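Glycoprotein (Chandipura virus, PDB 5MDM) probably attaches the virus to host receptors and, in the acidic endosome, changes shape to drive fusion of the viral and endosomal membranes. Local coordinates at residues F57-D69 with I78-C92. Residues are numbered along the deposited sequence; the frame is centred on the assembly and turned at random.
Sequences FLCHAAKWVTTCD and ITHSIHNIKPTRSDC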
loop_
_atom_site.group_PDB
_atom_site.type_symbol
_atom_site.label_atom_id
_atom_site.label_comp_id
_atom_site.label_asym_id
_atom_site.label_seq_id
_atom_site.Cartn_x
_atom_site.Cartn_y
_atom_site.Cartn_z
ATOM N N PHE A 57 -28.787 7.838 9.263
ATOM C CA PHE A 57 -29.218 8.631 10.391
ATOM C C PHE A 57 -30.163 7.801 11.232
ATOM O O PHE A 57 -31.050 7.127 10.706
ATOM C CB PHE A 57 -29.939 9.889 9.913
ATOM C CG PHE A 57 -29.071 10.822 9.129
ATOM C CD1 PHE A 57 -29.194 10.913 7.756
ATOM C CD2 PHE A 57 -28.123 11.602 9.766
ATOM C CE1 PHE A 57 -28.397 11.776 7.034
ATOM C CE2 PHE A 57 -27.322 12.462 9.050
ATOM C CZ PHE A 57 -27.458 12.549 7.680
ATOM N N LEU A 58 -29.957 7.839 12.540
ATOM C CA LEU A 58 -30.917 7.278 13.471
ATOM C C LEU A 58 -31.917 8.365 13.821
ATOM O O LEU A 58 -31.566 9.384 14.423
ATOM C CB LEU A 58 -30.222 6.737 14.721
ATOM C CG LEU A 58 -29.629 5.331 14.590
ATOM C CD1 LEU A 58 -28.770 4.992 15.798
ATOM C CD2 LEU A 58 -30.733 4.298 14.412
ATOM N N CYS A 59 -33.156 8.150 13.394
ATOM C CA CYS A 59 -34.250 9.063 13.671
ATOM C C CYS A 59 -34.948 8.628 14.958
ATOM O O CYS A 59 -35.692 7.643 14.972
ATOM C CB CYS A 59 -35.230 9.067 12.493
ATOM S SG CYS A 59 -36.549 10.306 12.573
ATOM N N HIS A 60 -34.680 9.352 16.043
ATOM C CA HIS A 60 -35.298 9.070 17.334
ATOM C C HIS A 60 -36.519 9.954 17.552
ATOM O O HIS A 60 -36.491 11.139 17.250
ATOM C CB HIS A 60 -34.299 9.299 18.469
ATOM C CG HIS A 60 -34.934 9.364 19.823
ATOM N ND1 HIS A 60 -35.177 8.242 20.588
ATOM C CD2 HIS A 60 -35.389 10.416 20.546
ATOM C CE1 HIS A 60 -35.746 8.602 21.725
ATOM N NE2 HIS A 60 -35.888 9.915 21.723
ATOM N N ALA A 61 -37.589 9.377 18.085
ATOM C CA ALA A 61 -38.794 10.146 18.366
ATOM C C ALA A 61 -39.245 9.942 19.803
ATOM O O ALA A 61 -39.336 8.810 20.280
ATOM C CB ALA A 61 -39.905 9.767 17.407
ATOM N N ALA A 62 -39.523 11.043 20.491
ATOM C CA ALA A 62 -40.015 10.973 21.863
ATOM C C ALA A 62 -40.836 12.202 22.211
ATOM O O ALA A 62 -40.400 13.328 21.994
ATOM C CB ALA A 62 -38.858 10.818 22.839
ATOM N N LYS A 63 -42.030 11.978 22.750
ATOM C CA LYS A 63 -42.861 13.073 23.233
ATOM C C LYS A 63 -42.374 13.555 24.597
ATOM O O LYS A 63 -42.248 12.772 25.531
ATOM C CB LYS A 63 -44.335 12.652 23.295
ATOM C CG LYS A 63 -44.994 12.566 21.922
ATOM C CD LYS A 63 -46.453 12.140 21.993
ATOM C CE LYS A 63 -46.593 10.691 22.425
ATOM N NZ LYS A 63 -48.009 10.233 22.360
ATOM N N TRP A 64 -42.072 14.843 24.699
ATOM C CA TRP A 64 -41.731 15.442 25.980
ATOM C C TRP A 64 -43.000 16.033 26.580
ATOM O O TRP A 64 -43.587 16.962 26.024
ATOM C CB TRP A 64 -40.653 16.516 25.819
ATOM C CG TRP A 64 -39.311 15.986 25.382
ATOM C CD1 TRP A 64 -39.073 14.940 24.539
ATOM C CD2 TRP A 64 -38.024 16.477 25.781
ATOM N NE1 TRP A 64 -37.722 14.755 24.383
ATOM C CE2 TRP A 64 -37.056 15.685 25.136
ATOM C CE3 TRP A 64 -37.599 17.511 26.621
ATOM C CZ2 TRP A 64 -35.690 15.894 25.302
ATOM C CZ3 TRP A 64 -36.242 17.716 26.785
ATOM C CH2 TRP A 64 -35.305 16.913 26.128
ATOM N N VAL A 65 -43.423 15.478 27.710
ATOM C CA VAL A 65 -44.715 15.808 28.298
ATOM C C VAL A 65 -44.600 16.588 29.605
ATOM O O VAL A 65 -44.022 16.108 30.583
ATOM C CB VAL A 65 -45.546 14.535 28.549
ATOM C CG1 VAL A 65 -46.851 14.882 29.243
ATOM C CG2 VAL A 65 -45.807 13.808 27.240
ATOM N N THR A 66 -45.157 17.796 29.601
ATOM C CA THR A 66 -45.308 18.594 30.811
ATOM C C THR A 66 -46.724 18.418 31.338
ATOM O O THR A 66 -47.693 18.797 30.676
ATOM C CB THR A 66 -45.064 20.088 30.541
ATOM O OG1 THR A 66 -43.709 20.284 30.121
ATOM C CG2 THR A 66 -45.319 20.902 31.795
ATOM N N THR A 67 -46.840 17.835 32.526
ATOM C CA THR A 67 -48.143 17.527 33.101
ATOM C C THR A 67 -48.468 18.421 34.290
ATOM O O THR A 67 -47.673 18.543 35.223
ATOM C CB THR A 67 -48.232 16.050 33.542
ATOM O OG1 THR A 67 -47.875 15.195 32.447
ATOM C CG2 THR A 67 -49.642 15.717 34.004
ATOM N N CYS A 68 -49.642 19.044 34.246
ATOM C CA CYS A 68 -50.112 19.896 35.333
ATOM C C CYS A 68 -51.217 19.206 36.123
ATOM O O CYS A 68 -52.262 18.860 35.573
ATOM C CB CYS A 68 -50.619 21.232 34.784
ATOM S SG CYS A 68 -51.248 22.377 36.037
ATOM N N ASP A 69 -50.981 19.003 37.414
ATOM C CA ASP A 69 -51.981 18.384 38.275
ATOM C C ASP A 69 -52.627 19.405 39.208
ATOM O O ASP A 69 -51.977 19.951 40.100
ATOM C CB ASP A 69 -51.366 17.241 39.086
ATOM C CG ASP A 69 -52.378 16.559 39.988
ATOM O OD1 ASP A 69 -52.474 16.941 41.174
ATOM O OD2 ASP A 69 -53.082 15.645 39.510
ATOM N N ILE A 78 -46.466 20.104 39.071
ATOM C CA ILE A 78 -46.050 19.914 37.688
ATOM C C ILE A 78 -45.018 18.800 37.586
ATOM O O ILE A 78 -44.010 18.813 38.294
ATOM C CB ILE A 78 -45.432 21.198 37.099
ATOM C CG1 ILE A 78 -46.343 22.401 37.351
ATOM C CG2 ILE A 78 -45.155 21.027 35.612
ATOM C CD1 ILE A 78 -47.664 22.327 36.634
ATOM N N THR A 79 -45.271 17.835 36.709
ATOM C CA THR A 79 -44.304 16.774 36.462
ATOM C C THR A 79 -43.811 16.828 35.023
ATOM O O THR A 79 -44.483 17.368 34.146
ATOM C CB THR A 79 -44.887 15.377 36.750
ATOM O OG1 THR A 79 -46.082 15.184 35.986
ATOM C CG2 THR A 79 -45.208 15.229 38.228
ATOM N N HIS A 80 -42.629 16.271 34.792
ATOM C CA HIS A 80 -42.049 16.236 33.458
ATOM C C HIS A 80 -41.650 14.813 33.086
ATOM O O HIS A 80 -40.868 14.178 33.793
ATOM C CB HIS A 80 -40.835 17.162 33.384
ATOM C CG HIS A 80 -41.184 18.618 33.351
ATOM N ND1 HIS A 80 -40.357 19.593 33.863
ATOM C CD2 HIS A 80 -42.267 19.265 32.857
ATOM C CE1 HIS A 80 -40.917 20.777 33.691
ATOM N NE2 HIS A 80 -42.075 20.606 33.082
ATOM N N SER A 81 -42.193 14.314 31.980
ATOM C CA SER A 81 -41.877 12.965 31.524
ATOM C C SER A 81 -41.448 12.958 30.062
ATOM O O SER A 81 -41.626 13.945 29.352
ATOM C CB SER A 81 -43.079 12.038 31.716
ATOM O OG SER A 81 -44.162 12.433 30.893
ATOM N N ILE A 82 -40.869 11.845 29.619
ATOM C CA ILE A 82 -40.528 11.660 28.211
ATOM C C ILE A 82 -40.947 10.270 27.748
ATOM O O ILE A 82 -40.562 9.268 28.345
ATOM C CB ILE A 82 -39.022 11.844 27.946
ATOM C CG1 ILE A 82 -38.579 13.268 28.294
ATOM C CG2 ILE A 82 -38.704 11.539 26.493
ATOM C CD1 ILE A 82 -37.160 13.596 27.869
ATOM N N HIS A 83 -41.743 10.216 26.685
ATOM C CA HIS A 83 -42.260 8.954 26.172
ATOM C C HIS A 83 -41.694 8.644 24.792
ATOM O O HIS A 83 -42.055 9.286 23.807
ATOM C CB HIS A 83 -43.790 8.994 26.100
ATOM C CG HIS A 83 -44.449 9.332 27.400
ATOM N ND1 HIS A 83 -43.842 9.119 28.619
ATOM C CD2 HIS A 83 -45.660 9.872 27.672
ATOM C CE1 HIS A 83 -44.653 9.512 29.587
ATOM N NE2 HIS A 83 -45.762 9.974 29.038
ATOM N N ASN A 84 -40.809 7.655 24.726
ATOM C CA ASN A 84 -40.268 7.211 23.450
ATOM C C ASN A 84 -41.361 6.628 22.565
ATOM O O ASN A 84 -42.114 5.758 22.996
ATOM C CB ASN A 84 -39.167 6.171 23.664
ATOM C CG ASN A 84 -37.907 6.767 24.256
ATOM O OD1 ASN A 84 -37.642 7.961 24.110
ATOM N ND2 ASN A 84 -37.118 5.936 24.926
ATOM N N ILE A 85 -41.456 7.122 21.334
ATOM C CA ILE A 85 -42.404 6.577 20.365
ATOM C C ILE A 85 -41.719 6.331 19.027
ATOM O O ILE A 85 -40.662 6.896 18.751
ATOM C CB ILE A 85 -43.617 7.507 20.144
ATOM C CG1 ILE A 85 -43.173 8.830 19.519
ATOM C CG2 ILE A 85 -44.363 7.740 21.447
ATOM C CD1 ILE A 85 -44.321 9.729 19.130
ATOM N N LYS A 86 -42.319 5.484 18.198
ATOM C CA LYS A 86 -41.769 5.223 16.875
ATOM C C LYS A 86 -42.182 6.324 15.911
ATOM O O LYS A 86 -43.369 6.613 15.763
ATOM C CB LYS A 86 -42.219 3.862 16.346
ATOM C CG LYS A 86 -41.620 3.513 14.993
ATOM C CD LYS A 86 -41.996 2.111 14.556
ATOM C CE LYS A 86 -41.418 1.804 13.193
ATOM N NZ LYS A 86 -41.752 0.422 12.756
ATOM N N PRO A 87 -41.196 6.950 15.255
ATOM C CA PRO A 87 -41.463 8.056 14.334
ATOM C C PRO A 87 -42.116 7.576 13.050
ATOM O O PRO A 87 -41.891 6.440 12.631
ATOM C CB PRO A 87 -40.065 8.596 14.029
ATOM C CG PRO A 87 -39.167 7.425 14.219
ATOM C CD PRO A 87 -39.760 6.633 15.344
ATOM N N THR A 88 -42.925 8.433 12.441
ATOM C CA THR A 88 -43.461 8.152 11.120
ATOM C C THR A 88 -42.374 8.484 10.110
ATOM O O THR A 88 -41.350 9.068 10.466
ATOM C CB THR A 88 -44.703 9.005 10.814
ATOM O OG1 THR A 88 -44.304 10.355 10.547
ATOM C CG2 THR A 88 -45.671 8.984 11.987
ATOM N N ARG A 89 -42.589 8.109 8.856
ATOM C CA ARG A 89 -41.629 8.435 7.814
ATOM C C ARG A 89 -41.587 9.945 7.596
ATOM O O ARG A 89 -40.525 10.517 7.341
ATOM C CB ARG A 89 -41.974 7.700 6.518
ATOM C CG ARG A 89 -41.891 6.186 6.638
ATOM C CD ARG A 89 -42.146 5.506 5.306
ATOM N NE ARG A 89 -41.748 4.100 5.334
ATOM C CZ ARG A 89 -41.704 3.310 4.265
ATOM N NH1 ARG A 89 -42.031 3.787 3.071
ATOM N NH2 ARG A 89 -41.330 2.043 4.387
ATOM N N SER A 90 -42.746 10.584 7.720
ATOM C CA SER A 90 -42.853 12.029 7.551
ATOM C C SER A 90 -42.050 12.777 8.611
ATOM O O SER A 90 -41.317 13.721 8.300
ATOM C CB SER A 90 -44.318 12.462 7.597
ATOM O OG SER A 90 -44.436 13.870 7.499
ATOM N N ASP A 91 -42.200 12.348 9.862
ATOM C CA ASP A 91 -41.479 12.937 10.985
ATOM C C ASP A 91 -39.978 12.893 10.730
ATOM O O ASP A 91 -39.278 13.904 10.850
ATOM C CB ASP A 91 -41.803 12.191 12.285
ATOM C CG ASP A 91 -43.255 12.349 12.712
ATOM O OD1 ASP A 91 -44.087 12.758 11.876
ATOM O OD2 ASP A 91 -43.566 12.055 13.885
ATOM N N CYS A 92 -39.496 11.709 10.367
ATOM C CA CYS A 92 -38.081 11.507 10.089
ATOM C C CYS A 92 -37.591 12.353 8.923
ATOM O O CYS A 92 -36.502 12.912 8.983
ATOM C CB CYS A 92 -37.785 10.030 9.830
ATOM S SG CYS A 92 -37.585 9.070 11.335
#
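W64 turns its CG beside its own backbone N (chi1 -66°), and I82 sets CG1 in the same way (chi1 -62°). The two side chains therefore run side by side, and CD1 of I82 lies over one face of the indole. It sits 3.6 Å from the centroid of the five-membered ring, a CH-pi contact. CG2 of I82 also reaches CB of A62, at 3.7 Å. Next along this face, T66 and H80 point the same way, and the hydroxyl of T66 hydrogen-bonds to the backbone O of P110. F109 stacks on the H80 ring and meets W64 at an angle. Strands 56-69 and 77-85 form an antiparallel beta hairpin in the fusion domain of this class III viral fusion glycoprotein, probably part of the fusion peptide region. Paired backbone hydrogen bonds join K63 with H83, V65 with S81 and T67 with T79. The hydrogen bond from H83 N to K63 O is 2.8 Å long and nearly straight, at 171°. On the other face, the bent chain of K63 crosses I85, with CE 3.8 Å from I85 CG2. Past the end of strand 77-85, CB of P87 lies 3.6 Å from CB of A61. SG of C59 forms a disulfide with SG of C92, tying strand 56-69 to helix 89-101. H60, probably a pH sensor of the pre-fusion state, meets OD1 of N84 with its ring edge at CE1; its ND1 has a weak hydrogen bond with S164 OG.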